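Local coordinates for protein metallo-carboxypeptidase (Pseudomonas aeruginosa, PDB 4A38) that probably acts as a zinc-dependent carboxypeptidase of the M14 family, removing residues from the C-terminal end of peptide or protein chains, at residues A[22-27]-A[49-54]; A[181-186]-A[229-234]; A[271-276]-A[346-351]. All coordinates share one frame; numbering follows the deposited sequence.

Overall arrangement
All three contacts are buried, but they differ in place and chemistry. Contact 1 belongs to the N-terminal beta domain and lies about 17 Å from the centre of the chain (centre to centre); it joins two strand entrances through one bridge and side-chain bonds from W51 and H53 that gather on S22. Contacts 2 and 3 lie nearer the centre, inside the carboxypeptidase domain, and share the zinc ion and the benzylsuccinate. Contact 2 joins two loops and supplies metal-binding and inhibitor-binding groups; contact 3 is regular parallel sheet. W51 of contact 1 packs on H184 and G182 of contact 2, while E183 OE1 of contact 2 reaches G274 N of contact 3.

Contact 1 of 3, residues A[22-27]-A[49-54]; sequences SGNIQV and FQWFHF
N24 and H53 form a single antiparallel hydrogen-bonded pair, with N24 N 2.9 Å from H53 O and H53 N 3.0 Å from N24 O, where the touching parts, residues 22-25 and 51-54, run 80° apart. Before this bridge, S22 is the focus of the side chains. W51 brings its indole N-H to the S22 carbonyl edge-on, NE1 to S22 O 2.9 Å, almost straight at 173° and lying in both the ring plane and the carbonyl plane. The H53 ring comes to the same residue: its ND1 donates in the ring plane to S22 OG at 2.8 Å and adds only a weak bond to S22 O. With CG anti to the backbone N (chi1 -176°), the imidazole extends from the strand toward S22, and R119 holds its other nitrogen, NE2. N24 lays its CB near the indole CD1 of W51, while its amide is gripped at both ends by G228 and R41. Past the bridge the chemistry turns apolar: I25 crosses F54 at a slant, CG2 lying 3.7 Å from F54 CB, with CG1 and CD1 beside the ring atom CD1. The contact thus joins the approaches to strands 26-29 and 53-57 of the N-terminal beta domain; I25 and F54 both reach L38 of strand 36-39, F54 also meets F67 of strand 65-69, and W51 stacks on H184 near the start of helix 185-196.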
# COMPACT_ATOMS: atom_id res chain seq x y z
N SER A 22 9.09 -1.07 -11.53
CA SER A 22 7.70 -0.62 -11.39
C SER A 22 7.21 0.17 -12.59
O SER A 22 6.13 0.77 -12.56
CB SER A 22 7.48 0.19 -10.10
OG SER A 22 7.80 1.55 -10.28
N GLY A 23 7.98 0.14 -13.67
CA GLY A 23 7.57 0.87 -14.86
C GLY A 23 6.37 0.23 -15.53
O GLY A 23 6.22 -1.00 -15.52
N ASN A 24 5.51 1.06 -16.11
CA ASN A 24 4.34 0.58 -16.81
C ASN A 24 3.80 1.61 -17.78
O ASN A 24 3.37 2.70 -17.37
CB ASN A 24 3.23 0.22 -15.81
CG ASN A 24 2.05 -0.45 -16.48
OD1 ASN A 24 1.59 -0.02 -17.54
ND2 ASN A 24 1.54 -1.50 -15.85
N ILE A 25 3.84 1.28 -19.07
CA ILE A 25 3.30 2.14 -20.10
C ILE A 25 3.54 1.56 -21.48
O ILE A 25 4.49 0.81 -21.69
CB ILE A 25 3.93 3.56 -20.07
CG1 ILE A 25 2.96 4.55 -20.70
CG2 ILE A 25 5.25 3.60 -20.86
CD1 ILE A 25 1.64 4.70 -19.94
N GLN A 26 2.66 1.89 -22.42
CA GLN A 26 2.81 1.46 -23.81
C GLN A 26 2.74 2.74 -24.63
O GLN A 26 1.73 3.45 -24.58
CB GLN A 26 1.67 0.51 -24.22
CG GLN A 26 1.76 -0.88 -23.59
CD GLN A 26 2.83 -1.74 -24.25
OE1 GLN A 26 3.94 -1.26 -24.54
NE2 GLN A 26 2.52 -3.01 -24.48
N VAL A 27 3.82 3.05 -25.35
CA VAL A 27 3.86 4.26 -26.16
C VAL A 27 3.15 4.08 -27.49
O VAL A 27 3.47 3.18 -28.27
CB VAL A 27 5.31 4.71 -26.43
CG1 VAL A 27 5.32 5.87 -27.41
CG2 VAL A 27 5.97 5.11 -25.13
N PHE A 49 -5.44 -3.50 -14.84
CA PHE A 49 -4.50 -2.41 -15.05
C PHE A 49 -5.09 -1.08 -14.57
O PHE A 49 -6.31 -0.91 -14.53
CB PHE A 49 -3.99 -2.32 -16.51
CG PHE A 49 -5.02 -1.90 -17.52
CD1 PHE A 49 -5.33 -0.56 -17.69
CD2 PHE A 49 -5.63 -2.84 -18.34
CE1 PHE A 49 -6.23 -0.15 -18.68
CE2 PHE A 49 -6.53 -2.45 -19.33
CZ PHE A 49 -6.83 -1.11 -19.50
N GLN A 50 -4.22 -0.18 -14.15
CA GLN A 50 -4.59 1.16 -13.68
C GLN A 50 -3.30 1.90 -13.35
O GLN A 50 -3.14 3.07 -13.69
CB GLN A 50 -5.49 1.08 -12.44
CG GLN A 50 -6.04 2.44 -11.99
CD GLN A 50 -7.55 2.58 -12.20
OE1 GLN A 50 -8.19 1.70 -12.79
NE2 GLN A 50 -8.11 3.69 -11.73
N TRP A 51 -2.38 1.21 -12.68
CA TRP A 51 -1.09 1.78 -12.32
C TRP A 51 -0.27 2.09 -13.56
O TRP A 51 -0.19 1.27 -14.47
CB TRP A 51 -0.32 0.80 -11.43
CG TRP A 51 1.16 1.14 -11.28
CD1 TRP A 51 2.20 0.65 -12.03
CD2 TRP A 51 1.73 2.04 -10.33
NE1 TRP A 51 3.39 1.20 -11.61
CE2 TRP A 51 3.13 2.05 -10.56
CE3 TRP A 51 1.21 2.83 -9.30
CZ2 TRP A 51 4.01 2.84 -9.80
CZ3 TRP A 51 2.07 3.61 -8.55
CH2 TRP A 51 3.46 3.61 -8.80
N PHE A 52 0.35 3.27 -13.59
CA PHE A 52 1.22 3.66 -14.70
C PHE A 52 2.46 4.33 -14.14
O PHE A 52 2.41 4.95 -13.06
CB PHE A 52 0.48 4.60 -15.66
CG PHE A 52 0.02 5.89 -15.03
CD1 PHE A 52 0.84 7.02 -15.02
CD2 PHE A 52 -1.26 5.99 -14.49
CE1 PHE A 52 0.38 8.22 -14.48
CE2 PHE A 52 -1.72 7.19 -13.95
CZ PHE A 52 -0.90 8.31 -13.95
N HIS A 53 3.59 4.21 -14.84
CA HIS A 53 4.85 4.80 -14.41
C HIS A 53 5.83 4.84 -15.59
O HIS A 53 6.30 3.80 -16.04
CB HIS A 53 5.45 3.96 -13.28
CG HIS A 53 6.71 4.52 -12.69
ND1 HIS A 53 7.50 3.82 -11.81
CD2 HIS A 53 7.31 5.73 -12.86
CE1 HIS A 53 8.53 4.56 -11.45
NE2 HIS A 53 8.44 5.73 -12.07
N PHE A 54 6.14 6.05 -16.08
CA PHE A 54 7.08 6.20 -17.20
C PHE A 54 7.96 7.45 -17.10
O PHE A 54 7.70 8.35 -16.29
CB PHE A 54 6.31 6.24 -18.52
CG PHE A 54 5.29 7.34 -18.60
CD1 PHE A 54 4.00 7.15 -18.10
CD2 PHE A 54 5.61 8.57 -19.18
CE1 PHE A 54 3.06 8.16 -18.16
CE2 PHE A 54 4.68 9.59 -19.25
CZ PHE A 54 3.40 9.39 -18.74

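Contact 2 of 3, residues A[181-186]-A[229-234]. With ZN (zinc ion), chain C; BZS (L-benzylsuccinic acid), chain D.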
# COMPACT_ATOMS: atom_id res chain seq x y z
N PRO A 181 0.27 -5.00 -5.82
CA PRO A 181 1.44 -4.28 -6.34
C PRO A 181 1.30 -2.79 -6.67
O PRO A 181 2.20 -2.01 -6.38
CB PRO A 181 1.87 -5.12 -7.54
CG PRO A 181 0.58 -5.71 -8.01
CD PRO A 181 -0.09 -6.12 -6.72
N GLY A 182 0.18 -2.39 -7.26
CA GLY A 182 0.02 -0.99 -7.60
C GLY A 182 -0.22 -0.04 -6.44
O GLY A 182 -0.13 1.18 -6.62
N GLU A 183 -0.49 -0.57 -5.25
CA GLU A 183 -0.77 0.26 -4.09
C GLU A 183 0.49 0.64 -3.28
O GLU A 183 0.61 0.32 -2.09
CB GLU A 183 -1.81 -0.46 -3.22
CG GLU A 183 -3.22 -0.50 -3.87
CD GLU A 183 -4.15 -1.55 -3.26
OE1 GLU A 183 -3.94 -1.97 -2.10
OE2 GLU A 183 -5.11 -1.96 -3.96
N HIS A 184 1.40 1.34 -3.94
CA HIS A 184 2.67 1.76 -3.36
C HIS A 184 2.65 2.55 -2.05
O HIS A 184 3.62 2.53 -1.29
CB HIS A 184 3.47 2.52 -4.41
CG HIS A 184 3.89 1.65 -5.56
ND1 HIS A 184 5.15 1.10 -5.65
CD2 HIS A 184 3.19 1.15 -6.60
CE1 HIS A 184 5.20 0.29 -6.70
NE2 HIS A 184 4.02 0.31 -7.29
N MET A 185 1.54 3.23 -1.78
CA MET A 185 1.42 3.97 -0.53
C MET A 185 1.60 3.00 0.63
O MET A 185 2.03 3.39 1.72
CB MET A 185 0.04 4.63 -0.44
CG MET A 185 -1.12 3.66 -0.63
SD MET A 185 -1.53 3.36 -2.36
CE MET A 185 -2.32 4.93 -2.77
N ALA A 186 1.28 1.73 0.39
CA ALA A 186 1.38 0.73 1.44
C ALA A 186 2.78 0.55 1.99
O ALA A 186 2.97 0.58 3.21
CB ALA A 186 0.81 -0.62 0.95
N ASN A 229 2.85 -4.04 -11.95
CA ASN A 229 1.51 -4.63 -11.96
C ASN A 229 0.61 -3.79 -11.03
O ASN A 229 1.10 -3.01 -10.22
CB ASN A 229 1.55 -6.07 -11.41
CG ASN A 229 1.60 -7.13 -12.50
OD1 ASN A 229 1.53 -8.33 -12.21
ND2 ASN A 229 1.72 -6.72 -13.76
N LEU A 230 -0.70 -3.97 -11.16
CA LEU A 230 -1.64 -3.27 -10.30
C LEU A 230 -2.20 -4.21 -9.25
O LEU A 230 -2.08 -3.96 -8.05
CB LEU A 230 -2.85 -2.73 -11.08
CG LEU A 230 -4.07 -2.37 -10.19
CD1 LEU A 230 -3.78 -1.11 -9.38
CD2 LEU A 230 -5.31 -2.14 -11.05
N ARG A 231 -2.76 -5.32 -9.72
CA ARG A 231 -3.46 -6.25 -8.84
C ARG A 231 -2.91 -7.63 -8.49
O ARG A 231 -3.05 -8.08 -7.34
CB ARG A 231 -4.85 -6.45 -9.45
CG ARG A 231 -5.88 -7.09 -8.54
CD ARG A 231 -6.43 -6.07 -7.57
NE ARG A 231 -7.39 -6.68 -6.67
CZ ARG A 231 -7.96 -6.06 -5.65
NH1 ARG A 231 -7.66 -4.79 -5.39
NH2 ARG A 231 -8.80 -6.72 -4.86
N THR A 232 -2.29 -8.30 -9.45
CA THR A 232 -1.85 -9.66 -9.21
C THR A 232 -0.36 -9.94 -9.08
O THR A 232 0.47 -9.09 -9.40
CB THR A 232 -2.43 -10.58 -10.31
OG1 THR A 232 -2.10 -10.05 -11.60
CG2 THR A 232 -3.95 -10.65 -10.20
N ASN A 233 -0.03 -11.14 -8.58
CA ASN A 233 1.36 -11.54 -8.47
C ASN A 233 1.76 -12.08 -9.83
O ASN A 233 0.97 -12.04 -10.78
CB ASN A 233 1.58 -12.57 -7.35
CG ASN A 233 0.98 -13.95 -7.65
OD1 ASN A 233 0.28 -14.15 -8.64
ND2 ASN A 233 1.26 -14.89 -6.76
N ALA A 234 2.99 -12.57 -9.95
CA ALA A 234 3.48 -13.06 -11.24
C ALA A 234 2.56 -14.09 -11.89
O ALA A 234 2.34 -14.05 -13.10
CB ALA A 234 4.89 -13.64 -11.09
ZN ZN C . -5.57 -3.52 -2.19
C1 BZS D . -8.18 -3.06 -2.03
C2 BZS D . -9.51 -3.39 -1.34
CA BZS D . -9.41 -4.77 -0.69
C BZS D . -9.45 -5.86 -1.77
CB BZS D . -10.56 -4.99 0.29
O1 BZS D . -7.43 -2.22 -1.49
O2 BZS D . -7.91 -3.69 -3.07
O3 BZS D . -10.31 -5.74 -2.67
O4 BZS D . -8.63 -6.79 -1.67
O HOH W 1 -6.60 -2.31 -6.51
O HOH W 2 3.53 -1.38 -9.61
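Segments 181-186 and 229-234 meet beside the zinc site: the first gives the metal ligand E183, the second R231, which binds the inhibitor's carboxylates. One backbone bond joins them, G182 N to L230 O at 2.9 Å, the donor tilted 25° from the carbonyl plane. The P181 ring lies against the same peptide, its CG 3.2 Å from L230 O, and also touches CB of N229. Beyond this junction E183 and R231 turn their ends to the zinc ion and the benzylsuccinate. The E183 chain runs extended beyond CG (chi2 162°), and its carboxylate binds the metal with both oxygens, OE1 at 2.2 Å and OE2 at 2.4 Å; OE1 also accepts from G274 N. R231 bends at chi2 (79°) and divides its two terminal nitrogens between the inhibitor's carboxylates: NH1 gives a bond to O2, itself a zinc ligand, at 2.6 Å, and NH2 one to O3 at 2.8 Å. D238 forms a salt bridge with R231 NE, a second anchor for the guanidinium. A water joins E183 OE2 to R231 NH1, oppositely charged groups whose nearest atoms these are, 4.1 Å apart, and a second one links H184 NE2 with N229 O. With H180 and H273 as the other protein ligands, E183 completes the His-Glu-His zinc site of M14 carboxypeptidases, with an arginine beside the metal-bound carboxylate.

Contact 3 of 3, residues A[271-276]-A[346-351]. With ZN (zinc ion), chain C; BZS (L-benzylsuccinic acid), chain D.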
# COMPACT_ATOMS: atom_id res chain seq x y z
N ASP A 271 -3.83 -5.05 7.50
CA ASP A 271 -3.47 -5.31 6.10
C ASP A 271 -3.51 -3.95 5.44
O ASP A 271 -4.58 -3.35 5.32
CB ASP A 271 -4.50 -6.27 5.48
CG ASP A 271 -4.09 -6.77 4.11
OD1 ASP A 271 -2.90 -6.65 3.73
OD2 ASP A 271 -4.96 -7.31 3.41
N ILE A 272 -2.35 -3.45 5.02
CA ILE A 272 -2.26 -2.12 4.43
C ILE A 272 -2.44 -2.08 2.92
O ILE A 272 -1.69 -2.70 2.16
CB ILE A 272 -0.91 -1.46 4.82
CG1 ILE A 272 -0.92 -0.99 6.28
CG2 ILE A 272 -0.71 -0.21 3.99
CD1 ILE A 272 -1.33 -1.98 7.33
N HIS A 273 -3.46 -1.32 2.49
CA HIS A 273 -3.78 -1.18 1.07
C HIS A 273 -3.93 0.28 0.66
O HIS A 273 -3.70 1.20 1.46
CB HIS A 273 -5.10 -1.90 0.74
CG HIS A 273 -5.08 -3.38 0.96
ND1 HIS A 273 -5.17 -4.28 -0.09
CD2 HIS A 273 -5.04 -4.13 2.09
CE1 HIS A 273 -5.19 -5.51 0.39
NE2 HIS A 273 -5.11 -5.44 1.71
N GLY A 274 -4.32 0.47 -0.59
CA GLY A 274 -4.54 1.80 -1.14
C GLY A 274 -5.81 1.73 -1.96
O GLY A 274 -6.02 0.74 -2.67
N ASP A 275 -6.66 2.74 -1.87
CA ASP A 275 -7.91 2.73 -2.64
C ASP A 275 -7.91 3.81 -3.71
O ASP A 275 -7.69 4.98 -3.42
CB ASP A 275 -9.13 2.92 -1.73
CG ASP A 275 -10.44 2.82 -2.49
OD1 ASP A 275 -10.85 1.69 -2.82
OD2 ASP A 275 -11.04 3.86 -2.79
N GLU A 276 -8.19 3.42 -4.95
CA GLU A 276 -8.21 4.32 -6.10
C GLU A 276 -9.31 5.39 -6.07
O GLU A 276 -9.07 6.57 -6.37
CB GLU A 276 -8.33 3.50 -7.40
CG GLU A 276 -7.18 2.50 -7.65
CD GLU A 276 -7.33 1.16 -6.92
OE1 GLU A 276 -8.16 1.06 -5.98
OE2 GLU A 276 -6.59 0.22 -7.28
N THR A 346 -8.30 -3.67 7.43
CA THR A 346 -7.64 -3.43 6.16
C THR A 346 -7.54 -1.91 6.20
O THR A 346 -8.56 -1.22 6.32
CB THR A 346 -8.47 -3.87 4.94
OG1 THR A 346 -8.73 -5.28 5.00
CG2 THR A 346 -7.74 -3.58 3.69
N ILE A 347 -6.26 -1.33 6.19
CA ILE A 347 -6.08 0.11 6.22
C ILE A 347 -6.04 0.61 4.78
O ILE A 347 -5.34 0.06 3.94
CB ILE A 347 -4.78 0.49 6.96
CG1 ILE A 347 -4.84 -0.01 8.41
CG2 ILE A 347 -4.58 2.00 6.93
CD1 ILE A 347 -5.98 0.57 9.21
N GLU A 348 -6.80 1.66 4.51
CA GLU A 348 -6.86 2.21 3.17
C GLU A 348 -6.39 3.65 3.06
O GLU A 348 -6.91 4.53 3.74
CB GLU A 348 -8.28 2.11 2.62
CG GLU A 348 -8.84 0.71 2.51
CD GLU A 348 -8.42 0.03 1.25
OE1 GLU A 348 -7.65 0.62 0.47
OE2 GLU A 348 -8.87 -1.11 1.03
N MET A 349 -5.41 3.88 2.20
CA MET A 349 -4.91 5.22 1.96
C MET A 349 -5.32 5.58 0.52
O MET A 349 -5.32 4.72 -0.38
CB MET A 349 -3.40 5.27 2.15
CG MET A 349 -2.96 5.26 3.60
SD MET A 349 -1.15 5.05 3.78
CE MET A 349 -1.00 3.32 3.28
N PRO A 350 -5.70 6.84 0.28
CA PRO A 350 -6.14 7.31 -1.04
C PRO A 350 -5.08 7.60 -2.10
O PRO A 350 -3.98 8.05 -1.78
CB PRO A 350 -6.91 8.57 -0.70
CG PRO A 350 -6.08 9.15 0.43
CD PRO A 350 -5.84 7.91 1.29
N PHE A 351 -5.42 7.34 -3.36
CA PHE A 351 -4.53 7.65 -4.47
C PHE A 351 -4.73 9.13 -4.77
O PHE A 351 -3.87 9.78 -5.38
CB PHE A 351 -4.88 6.84 -5.72
CG PHE A 351 -4.25 5.49 -5.76
CD1 PHE A 351 -4.83 4.41 -5.09
CD2 PHE A 351 -3.05 5.28 -6.45
CE1 PHE A 351 -4.22 3.16 -5.10
CE2 PHE A 351 -2.44 4.03 -6.47
CZ PHE A 351 -3.03 2.97 -5.79
ZN ZN C . -5.57 -3.52 -2.19
C1 BZS D . -8.18 -3.06 -2.03
C2 BZS D . -9.51 -3.39 -1.34
CA BZS D . -9.41 -4.77 -0.69
C BZS D . -9.45 -5.86 -1.77
CB BZS D . -10.56 -4.99 0.29
O1 BZS D . -7.43 -2.22 -1.49
O2 BZS D . -7.91 -3.69 -3.07
O3 BZS D . -10.31 -5.74 -2.67
O4 BZS D . -8.63 -6.79 -1.67
O HOH W 3 -8.47 8.00 -3.76
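H273, paired with E348 on the next strand, points its side chain to the zinc ion. Its CB is 3.2 Å from the metal-bound inhibitor oxygen O1 and 3.6 Å from E348 OE1, and CG, anti to the carbonyl carbon (chi1 -63°), sets the imidazole on the sheet face that also carries D271, D275 and E348. H273 ND1 binds the zinc at 2.3 Å, while the inhibitor's CA lies over one face of the ring. At the far tip H273 NE2 donates to D271 OD2 at 2.5 Å; the bond lies in the ring plane, yet reaches the carboxylate from well above its plane. Such an indirect aspartate partner fixes the rotation of the ring and probably makes it a stronger metal ligand; Q179 holds the other oxygen of D271. E348 bends at chi2 (-83°) to bring OE2 within 3.1 Å of inhibitor O1, and OE1 rests against the peptide between G274 and D275. On the other face, I272 lies alongside I347 and places CG2 3.6 Å from the methyl CE of M349, both I272 and M349 packing against F189 of helix 185-196. Five parallel bridges pair the strands from D271-T346 to D275-P350. Their ladder of backbone bonds includes a short rung, H273 N to I347 O at 2.7 Å, and closes with F351 N to D275 O. After it, the F351 ring presents its edge to the D275 carbonyl and lies side by side with the E276 chain, carboxylate and ring planes 14° apart. Metal-binding histidine and the predicted catalytic glutamate on neighbouring parallel strands of the central mixed sheet are typical of M14 carboxypeptidases.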